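Local coordinates for tryptophan synthase alpha-subunit (Pyrococcus furiosus, PDB 1GEQ), which catalyses the aldol cleavage of indoleglycerol phosphate to indole and glyceraldehyde 3-phosphate in the last step of tryptophan biosynthesis, at residues S20-N23 / F24-L28; P142-P145 / D146-K150; E174-K177 / T178-D181. All coordinates share one frame; numbering follows the deposited sequence.

Interaction 1: S20-N23 / F24-L28; sequences STLN and FLLAL
Phe24 lies back along helix 18-28 against Ser20, one turn earlier, in the first beta-alpha-beta unit of the TIM barrel, where this helix links strand 6-12 to strand 35-38. Four successive i to i+4 backbone bonds run through the segment, from Phe24 N to Ser20 O, Leu25 N to Thr21 O, Leu26 N to Leu22 O and Ala27 N to Asn23 O; the last is the longest at 3.2 Å. The Phe24 side chain can be followed outward from the backbone. CB sits 3.4 Å from Thr21 O. With CG anti to the carbonyl carbon (chi1 -61°), the ring swings back toward the start of the helix and lays one face over Ser20 O. That oxygen stands 3.1 Å above the ring plane, displaced toward the rim, with CG of Phe24 as its nearest ring atom and CD1 and CD2 a little farther off. The same oxygen therefore accepts the Phe24 amide hydrogen and lies against the ring of the same residue. CE1 stays near Ser20 O, whereas Phe24 CE2 and CZ reach Ser20 CB at 4.0 and 3.9 Å, while Ser20 OG bonds to Asp17. Beyond the helix, Phe24 packs on Leu11 of strand 6-12 and on Leu238 of helix 235-246, so the ring touches both the barrel strand and a neighbouring helix. Leu25 takes another flank of the helix, touching Leu11 and Ile71 of helix 65-76, and within the segment its CG rests 3.4 Å from Thr21 O. Thr21 OG1 is held by Gly14 N and Asp17 O. On the side where Leu22 meets Trp70 of helix 65-76, Leu22 and Leu26 cross obliquely, Leu26 CD1 lying 4.0 Å from Leu22 CG.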
ATOM      1  N   SER A  20     -14.533  -1.212  11.281  1.00 30.65           N
ATOM      2  CA  SER A  20     -13.527  -2.197  11.644  1.00 29.46           C
ATOM      3  C   SER A  20     -12.171  -1.777  11.082  1.00 26.97           C
ATOM      4  O   SER A  20     -11.156  -1.908  11.756  1.00 26.30           O
ATOM      5  CB  SER A  20     -13.924  -3.579  11.120  1.00 30.72           C
ATOM      6  OG  SER A  20     -15.095  -4.046  11.784  1.00 33.91           O
ATOM      7  N   THR A  21     -12.166  -1.263   9.852  1.00 26.46           N
ATOM      8  CA  THR A  21     -10.930  -0.819   9.218  1.00 26.15           C
ATOM      9  C   THR A  21     -10.239   0.189  10.128  1.00 26.51           C
ATOM     10  O   THR A  21      -9.054   0.058  10.422  1.00 26.59           O
ATOM     11  CB  THR A  21     -11.197  -0.156   7.847  1.00 26.57           C
ATOM     12  OG1 THR A  21     -11.847  -1.090   6.977  1.00 27.02           O
ATOM     13  CG2 THR A  21      -9.882   0.281   7.203  1.00 24.46           C
ATOM     14  N   LEU A  22     -10.986   1.199  10.567  1.00 28.79           N
ATOM     15  CA  LEU A  22     -10.444   2.219  11.463  1.00 28.04           C
ATOM     16  C   LEU A  22      -9.882   1.559  12.720  1.00 28.58           C
ATOM     17  O   LEU A  22      -8.767   1.866  13.145  1.00 28.56           O
ATOM     18  CB  LEU A  22     -11.535   3.232  11.838  1.00 28.72           C
ATOM     19  CG  LEU A  22     -11.150   4.365  12.798  1.00 29.11           C
ATOM     20  CD1 LEU A  22      -9.920   5.103  12.270  1.00 28.51           C
ATOM     21  CD2 LEU A  22     -12.329   5.323  12.957  1.00 28.17           C
ATOM     22  N   ASN A  23     -10.652   0.645  13.311  1.00 29.79           N
ATOM     23  CA  ASN A  23     -10.212  -0.060  14.505  1.00 29.28           C
ATOM     24  C   ASN A  23      -8.904  -0.807  14.253  1.00 28.45           C
ATOM     25  O   ASN A  23      -8.020  -0.839  15.115  1.00 24.70           O
ATOM     26  CB  ASN A  23     -11.277  -1.062  14.966  1.00 34.25           C
ATOM     27  CG  ASN A  23     -12.472  -0.391  15.612  1.00 37.74           C
ATOM     28  OD1 ASN A  23     -12.468   0.816  15.860  1.00 41.53           O
ATOM     29  ND2 ASN A  23     -13.502  -1.177  15.899  1.00 38.77           N
ATOM     30  N   PHE A  24      -8.781  -1.420  13.080  1.00 26.91           N
ATOM     31  CA  PHE A  24      -7.561  -2.153  12.758  1.00 25.15           C
ATOM     32  C   PHE A  24      -6.382  -1.190  12.665  1.00 23.46           C
ATOM     33  O   PHE A  24      -5.312  -1.471  13.197  1.00 25.27           O
ATOM     34  CB  PHE A  24      -7.704  -2.906  11.425  1.00 24.72           C
ATOM     35  CG  PHE A  24      -8.809  -3.939  11.410  1.00 25.08           C
ATOM     36  CD1 PHE A  24      -9.202  -4.589  12.581  1.00 25.08           C
ATOM     37  CD2 PHE A  24      -9.417  -4.304  10.211  1.00 23.80           C
ATOM     38  CE1 PHE A  24     -10.182  -5.588  12.554  1.00 24.44           C
ATOM     39  CE2 PHE A  24     -10.395  -5.300  10.174  1.00 22.51           C
ATOM     40  CZ  PHE A  24     -10.780  -5.943  11.349  1.00 23.49           C
ATOM     41  N   LEU A  25      -6.575  -0.066  11.984  1.00 26.05           N
ATOM     42  CA  LEU A  25      -5.509   0.921  11.823  1.00 28.75           C
ATOM     43  C   LEU A  25      -4.989   1.440  13.164  1.00 29.87           C
ATOM     44  O   LEU A  25      -3.777   1.527  13.385  1.00 32.29           O
ATOM     45  CB  LEU A  25      -6.002   2.097  10.971  1.00 29.05           C
ATOM     46  CG  LEU A  25      -6.312   1.817   9.496  1.00 28.02           C
ATOM     47  CD1 LEU A  25      -6.801   3.089   8.831  1.00 30.10           C
ATOM     48  CD2 LEU A  25      -5.075   1.282   8.803  1.00 29.13           C
ATOM     49  N   LEU A  26      -5.908   1.789  14.057  1.00 30.17           N
ATOM     50  CA  LEU A  26      -5.530   2.296  15.371  1.00 29.19           C
ATOM     51  C   LEU A  26      -4.755   1.248  16.165  1.00 28.20           C
ATOM     52  O   LEU A  26      -3.839   1.578  16.914  1.00 30.04           O
ATOM     53  CB  LEU A  26      -6.787   2.731  16.133  1.00 31.16           C
ATOM     54  CG  LEU A  26      -7.455   3.977  15.537  1.00 30.42           C
ATOM     55  CD1 LEU A  26      -8.851   4.169  16.112  1.00 35.49           C
ATOM     56  CD2 LEU A  26      -6.584   5.187  15.822  1.00 34.57           C
ATOM     57  N   ALA A  27      -5.107  -0.021  15.996  1.00 27.11           N
ATOM     58  CA  ALA A  27      -4.411  -1.078  16.715  1.00 26.56           C
ATOM     59  C   ALA A  27      -3.010  -1.367  16.168  1.00 28.01           C
ATOM     60  O   ALA A  27      -2.114  -1.751  16.924  1.00 27.16           O
ATOM     61  CB  ALA A  27      -5.245  -2.355  16.703  1.00 29.19           C
ATOM     62  N   LEU A  28      -2.813  -1.193  14.862  1.00 27.18           N
ATOM     63  CA  LEU A  28      -1.508  -1.468  14.257  1.00 28.21           C
ATOM     64  C   LEU A  28      -0.587  -0.251  14.184  1.00 27.94           C
ATOM     65  O   LEU A  28       0.612  -0.384  13.918  1.00 27.72           O
ATOM     66  CB  LEU A  28      -1.687  -2.022  12.840  1.00 26.80           C
ATOM     67  CG  LEU A  28      -2.438  -3.347  12.678  1.00 29.84           C
ATOM     68  CD1 LEU A  28      -2.605  -3.672  11.196  1.00 30.08           C
ATOM     69  CD2 LEU A  28      -1.678  -4.451  13.389  1.00 30.74           C
TER

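Interaction 2: P142-P145 / D146-K150; sequences PNTP and DERLK
Pro145 and Arg148 meet at the N-terminus of helix 146-155, where the loop following strand 135-140 of the TIM barrel turns into the helix and Pro145 occupies the N-cap position. The hydrogen bonds converge on one acceptor. Pro145 O takes Leu149 N at 3.0 Å (N-H...O 156°), which sets the first helical turn, and a weak, strongly bent bond from Arg148 N. Apolar and mixed contacts add to this turn. Thr144 CG2 fits against Arg148 CB and Leu149 CG, each at 3.9 Å, because it stands anti to the backbone N while OG1 (chi1 -61°) turns back to Ala141 O. The proline ring is flanked by two charged chains: Arg148, bent at chi3, brings NE to 3.6 Å from Pro145 CD, and Glu147, bent at chi2 (77°), folds OE1 to 3.4 Å from Pro145 CB. An alanine at Pro145 would keep the carbonyl acceptor but is likely to leave Arg148 without the ring carbons it lies against and let its guanidinium turn more freely. Among the charges, Asp146 OD2 forms a salt bridge with Arg188 of helix 177-189. The loop-to-helix join thus rests on a backbone carbonyl and on carbon surfaces, while the Asp146 carboxylate, at the helix start, ties it to the next helix and probably interacts favourably with the helix dipole.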
ATOM      1  N   PRO A 142       8.853  -7.734 -11.240  1.00 20.32           N
ATOM      2  CA  PRO A 142      10.094  -8.372 -11.694  1.00 20.53           C
ATOM      3  C   PRO A 142      10.442  -8.242 -13.194  1.00 22.35           C
ATOM      4  O   PRO A 142      11.607  -8.420 -13.577  1.00 21.59           O
ATOM      5  CB  PRO A 142       9.905  -9.820 -11.253  1.00 20.56           C
ATOM      6  CG  PRO A 142       9.108  -9.677  -9.993  1.00 18.14           C
ATOM      7  CD  PRO A 142       8.063  -8.666 -10.413  1.00 20.94           C
ATOM      8  N   ASN A 143       9.458  -7.940 -14.038  1.00 19.71           N
ATOM      9  CA  ASN A 143       9.735  -7.809 -15.468  1.00 22.70           C
ATOM     10  C   ASN A 143      10.016  -6.361 -15.853  1.00 23.58           C
ATOM     11  O   ASN A 143      10.083  -6.016 -17.028  1.00 22.43           O
ATOM     12  CB  ASN A 143       8.576  -8.369 -16.305  1.00 22.61           C
ATOM     13  CG  ASN A 143       7.298  -7.577 -16.146  1.00 24.51           C
ATOM     14  OD1 ASN A 143       6.990  -7.092 -15.057  1.00 24.77           O
ATOM     15  ND2 ASN A 143       6.527  -7.463 -17.228  1.00 23.19           N
ATOM     16  N   THR A 144      10.172  -5.504 -14.849  1.00 21.77           N
ATOM     17  CA  THR A 144      10.481  -4.100 -15.090  1.00 20.12           C
ATOM     18  C   THR A 144      11.987  -4.003 -15.365  1.00 21.35           C
ATOM     19  O   THR A 144      12.787  -4.414 -14.541  1.00 22.20           O
ATOM     20  CB  THR A 144      10.156  -3.233 -13.851  1.00 21.40           C
ATOM     21  OG1 THR A 144       8.756  -3.324 -13.549  1.00 21.28           O
ATOM     22  CG2 THR A 144      10.548  -1.776 -14.108  1.00 19.14           C
ATOM     23  N   PRO A 145      12.391  -3.481 -16.540  1.00 21.79           N
ATOM     24  CA  PRO A 145      13.817  -3.353 -16.868  1.00 22.68           C
ATOM     25  C   PRO A 145      14.486  -2.188 -16.126  1.00 22.53           C
ATOM     26  O   PRO A 145      13.820  -1.264 -15.680  1.00 21.41           O
ATOM     27  CB  PRO A 145      13.803  -3.130 -18.378  1.00 24.34           C
ATOM     28  CG  PRO A 145      12.524  -2.338 -18.571  1.00 25.08           C
ATOM     29  CD  PRO A 145      11.547  -3.098 -17.684  1.00 22.05           C
ATOM     30  N   ASP A 146      15.811  -2.233 -16.016  1.00 25.28           N
ATOM     31  CA  ASP A 146      16.559  -1.180 -15.331  1.00 26.48           C
ATOM     32  C   ASP A 146      16.216   0.211 -15.845  1.00 27.37           C
ATOM     33  O   ASP A 146      16.026   1.146 -15.059  1.00 25.55           O
ATOM     34  CB  ASP A 146      18.066  -1.391 -15.499  1.00 27.02           C
ATOM     35  CG  ASP A 146      18.585  -2.564 -14.701  1.00 30.33           C
ATOM     36  OD1 ASP A 146      17.858  -3.055 -13.816  1.00 32.25           O
ATOM     37  OD2 ASP A 146      19.728  -2.985 -14.955  1.00 34.41           O
ATOM     38  N   GLU A 147      16.150   0.357 -17.164  1.00 26.20           N
ATOM     39  CA  GLU A 147      15.850   1.649 -17.757  1.00 27.51           C
ATOM     40  C   GLU A 147      14.520   2.201 -17.275  1.00 26.04           C
ATOM     41  O   GLU A 147      14.406   3.399 -17.012  1.00 27.18           O
ATOM     42  CB  GLU A 147      15.846   1.557 -19.283  1.00 33.52           C
ATOM     43  CG  GLU A 147      17.009   0.758 -19.856  1.00 41.34           C
ATOM     44  CD  GLU A 147      16.793  -0.734 -19.707  1.00 45.29           C
ATOM     45  OE1 GLU A 147      15.843  -1.251 -20.330  1.00 51.30           O
ATOM     46  OE2 GLU A 147      17.555  -1.387 -18.964  1.00 47.53           O
ATOM     47  N   ARG A 148      13.512   1.341 -17.165  1.00 23.35           N
ATOM     48  CA  ARG A 148      12.208   1.794 -16.705  1.00 24.59           C
ATOM     49  C   ARG A 148      12.223   2.097 -15.201  1.00 21.14           C
ATOM     50  O   ARG A 148      11.516   2.982 -14.742  1.00 22.57           O
ATOM     51  CB  ARG A 148      11.128   0.755 -17.012  1.00 28.75           C
ATOM     52  CG  ARG A 148       9.729   1.357 -17.127  1.00 35.80           C
ATOM     53  CD  ARG A 148       8.626   0.297 -17.166  1.00 41.38           C
ATOM     54  NE  ARG A 148       8.849  -0.756 -18.158  1.00 46.39           N
ATOM     55  CZ  ARG A 148       8.857  -0.579 -19.476  1.00 49.40           C
ATOM     56  NH1 ARG A 148       8.661   0.626 -19.996  1.00 51.86           N
ATOM     57  NH2 ARG A 148       9.054  -1.618 -20.280  1.00 50.20           N
ATOM     58  N   LEU A 149      13.010   1.347 -14.435  1.00 21.61           N
ATOM     59  CA  LEU A 149      13.112   1.601 -12.998  1.00 22.92           C
ATOM     60  C   LEU A 149      13.634   3.024 -12.771  1.00 21.65           C
ATOM     61  O   LEU A 149      13.204   3.715 -11.848  1.00 19.31           O
ATOM     62  CB  LEU A 149      14.063   0.598 -12.332  1.00 20.44           C
ATOM     63  CG  LEU A 149      13.422  -0.655 -11.722  1.00 26.17           C
ATOM     64  CD1 LEU A 149      14.508  -1.616 -11.264  1.00 28.65           C
ATOM     65  CD2 LEU A 149      12.525  -0.264 -10.552  1.00 24.62           C
ATOM     66  N   LYS A 150      14.559   3.458 -13.626  1.00 24.08           N
ATOM     67  CA  LYS A 150      15.134   4.792 -13.506  1.00 24.93           C
ATOM     68  C   LYS A 150      14.075   5.856 -13.765  1.00 23.26           C
ATOM     69  O   LYS A 150      13.990   6.849 -13.040  1.00 20.99           O
ATOM     70  CB  LYS A 150      16.276   4.979 -14.503  1.00 31.36           C
ATOM     71  CG  LYS A 150      17.338   3.917 -14.444  1.00 40.92           C
ATOM     72  CD  LYS A 150      18.464   4.234 -15.405  1.00 47.45           C
ATOM     73  CE  LYS A 150      19.096   2.955 -15.914  1.00 51.14           C
ATOM     74  NZ  LYS A 150      19.508   2.052 -14.801  1.00 54.07           N
TER

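Interaction 3: E174-K177 / T178-D181; sequences EIPK and TAYD
The backbone passes from extended to helical at Pro176, the N-cap of helix 177-189, whose carbonyl accepts Ala179 N at 3.0 Å and, weakly, Tyr180 N, while Lys177 O takes Asp181 N at 2.9 Å. The two bonds to Pro176 O differ in kind: Ala179 N approaches from well above the carbonyl plane, not on a lone pair, whereas the longer reach from Tyr180 N is the straighter at its hydrogen (157°). Ile175, the residue before the cap, makes the main side-chain contact. Its CB comes within 3.5 Å of Tyr180 CE1, and CG2, anti to the backbone N because CG1 stands at chi1 -48°, touches both Ala179 CB (3.8 Å) and the same ring carbon. The tyrosine and isoleucine side chains cross at about a right angle. Tyr180 also sets CD1 3.6 Å from Pro176 O, and Lys177 CA lies at the ring edge, near its plane, so the ring meets residues just before and just after the cap. In the TIM barrel this is the start of the helix that follows strand 159-163, joined to it through a loop on the catalytic face of the barrel. The apolar cluster is continued by Phe198, which touches both Ile175 and Ala179, while Tyr180 OH bonds to Ser208 of helix 203-211. On another side of the turn, Thr178 CG2, placed between the backbone N and the carbonyl carbon, rests 3.9 Å from Pro176 CB. Asp181 CB lies near Lys177 O, and its carboxylate heads off from the contact: OD2 forms a salt bridge with Arg184 and OD1 one with Arg185.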
ATOM      1  N   GLU A 174      10.793 -19.488  -0.140  1.00 53.43           N
ATOM      2  CA  GLU A 174       9.548 -18.754   0.024  1.00 52.19           C
ATOM      3  C   GLU A 174       9.459 -17.597  -0.962  1.00 48.13           C
ATOM      4  O   GLU A 174       8.670 -17.629  -1.904  1.00 48.29           O
ATOM      5  CB  GLU A 174       9.435 -18.222   1.451  1.00 58.39           C
ATOM      6  CG  GLU A 174       9.312 -19.316   2.491  1.00 64.68           C
ATOM      7  CD  GLU A 174       8.257 -20.338   2.115  1.00 68.02           C
ATOM      8  OE1 GLU A 174       7.154 -19.920   1.701  1.00 70.16           O
ATOM      9  OE2 GLU A 174       8.528 -21.553   2.235  1.00 70.02           O
ATOM     10  N   ILE A 175      10.261 -16.565  -0.724  1.00 42.41           N
ATOM     11  CA  ILE A 175      10.306 -15.401  -1.606  1.00 38.38           C
ATOM     12  C   ILE A 175      11.084 -15.883  -2.838  1.00 34.93           C
ATOM     13  O   ILE A 175      12.165 -16.433  -2.704  1.00 32.70           O
ATOM     14  CB  ILE A 175      11.104 -14.231  -0.960  1.00 37.23           C
ATOM     15  CG1 ILE A 175      10.655 -13.995   0.486  1.00 38.34           C
ATOM     16  CG2 ILE A 175      10.941 -12.959  -1.797  1.00 36.18           C
ATOM     17  CD1 ILE A 175       9.468 -13.060   0.655  1.00 38.88           C
ATOM     18  N   PRO A 176      10.535 -15.700  -4.045  1.00 35.02           N
ATOM     19  CA  PRO A 176      11.178 -16.111  -5.306  1.00 35.96           C
ATOM     20  C   PRO A 176      12.484 -15.350  -5.549  1.00 35.30           C
ATOM     21  O   PRO A 176      12.601 -14.183  -5.166  1.00 31.42           O
ATOM     22  CB  PRO A 176      10.120 -15.775  -6.356  1.00 35.08           C
ATOM     23  CG  PRO A 176       8.824 -15.883  -5.592  1.00 36.48           C
ATOM     24  CD  PRO A 176       9.169 -15.211  -4.293  1.00 35.37           C
ATOM     25  N   LYS A 177      13.459 -15.998  -6.181  1.00 35.38           N
ATOM     26  CA  LYS A 177      14.730 -15.342  -6.440  1.00 36.45           C
ATOM     27  C   LYS A 177      14.519 -14.147  -7.361  1.00 33.25           C
ATOM     28  O   LYS A 177      15.295 -13.195  -7.344  1.00 31.67           O
ATOM     29  CB  LYS A 177      15.736 -16.313  -7.075  1.00 43.61           C
ATOM     30  CG  LYS A 177      16.207 -17.436  -6.148  1.00 51.03           C
ATOM     31  CD  LYS A 177      17.492 -18.076  -6.674  1.00 58.65           C
ATOM     32  CE  LYS A 177      18.102 -19.037  -5.658  1.00 63.50           C
ATOM     33  NZ  LYS A 177      19.350 -19.685  -6.171  1.00 68.08           N
ATOM     34  N   THR A 178      13.461 -14.195  -8.158  1.00 29.95           N
ATOM     35  CA  THR A 178      13.189 -13.108  -9.082  1.00 29.92           C
ATOM     36  C   THR A 178      12.810 -11.831  -8.327  1.00 25.88           C
ATOM     37  O   THR A 178      13.045 -10.726  -8.808  1.00 22.64           O
ATOM     38  CB  THR A 178      12.076 -13.496 -10.082  1.00 31.71           C
ATOM     39  OG1 THR A 178      12.083 -12.571 -11.172  1.00 38.60           O
ATOM     40  CG2 THR A 178      10.712 -13.478  -9.419  1.00 30.71           C
ATOM     41  N   ALA A 179      12.233 -11.997  -7.140  1.00 24.22           N
ATOM     42  CA  ALA A 179      11.844 -10.867  -6.302  1.00 22.36           C
ATOM     43  C   ALA A 179      13.101 -10.265  -5.665  1.00 23.14           C
ATOM     44  O   ALA A 179      13.228  -9.048  -5.552  1.00 21.16           O
ATOM     45  CB  ALA A 179      10.880 -11.335  -5.223  1.00 23.26           C
ATOM     46  N   TYR A 180      14.023 -11.122  -5.232  1.00 21.40           N
ATOM     47  CA  TYR A 180      15.265 -10.640  -4.649  1.00 21.12           C
ATOM     48  C   TYR A 180      16.069  -9.915  -5.721  1.00 21.97           C
ATOM     49  O   TYR A 180      16.741  -8.921  -5.437  1.00 19.50           O
ATOM     50  CB  TYR A 180      16.089 -11.807  -4.096  1.00 21.94           C
ATOM     51  CG  TYR A 180      15.670 -12.264  -2.719  1.00 23.82           C
ATOM     52  CD1 TYR A 180      14.987 -13.466  -2.535  1.00 24.87           C
ATOM     53  CD2 TYR A 180      15.970 -11.503  -1.600  1.00 25.11           C
ATOM     54  CE1 TYR A 180      14.611 -13.893  -1.270  1.00 25.45           C
ATOM     55  CE2 TYR A 180      15.595 -11.922  -0.321  1.00 29.40           C
ATOM     56  CZ  TYR A 180      14.922 -13.121  -0.166  1.00 29.26           C
ATOM     57  OH  TYR A 180      14.567 -13.549   1.093  1.00 30.11           O
ATOM     58  N   ASP A 181      16.001 -10.421  -6.951  1.00 20.14           N
ATOM     59  CA  ASP A 181      16.729  -9.808  -8.055  1.00 22.75           C
ATOM     60  C   ASP A 181      16.203  -8.403  -8.307  1.00 20.10           C
ATOM     61  O   ASP A 181      16.977  -7.469  -8.548  1.00 20.97           O
ATOM     62  CB  ASP A 181      16.586 -10.637  -9.338  1.00 27.10           C
ATOM     63  CG  ASP A 181      17.246  -9.974 -10.540  1.00 35.83           C
ATOM     64  OD1 ASP A 181      16.536  -9.351 -11.360  1.00 37.65           O
ATOM     65  OD2 ASP A 181      18.488 -10.059 -10.653  1.00 39.90           O
TER

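In the fold
Interactions 2 and 3 mark the starts of successive outer helices of the TIM barrel, 146-155 and 177-189; their centres are 16 Å apart, and they touch where Pro142 CB packs 3.5 Å from Thr178 OG1. Arg185 extends the connection: it forms a salt bridge with Asp181 and a long, weak ion pair with Asp146. Interaction 1 belongs to the first helix of the barrel, its centre about 35 Å from that of interaction 2, across the middle of the chain, and about 31 Å from that of interaction 3. It is the one closest to a catalytic residue, with the Leu25 side chain about 8 Å from that of the proton acceptor Glu36; the other two lie away from the active-site residues.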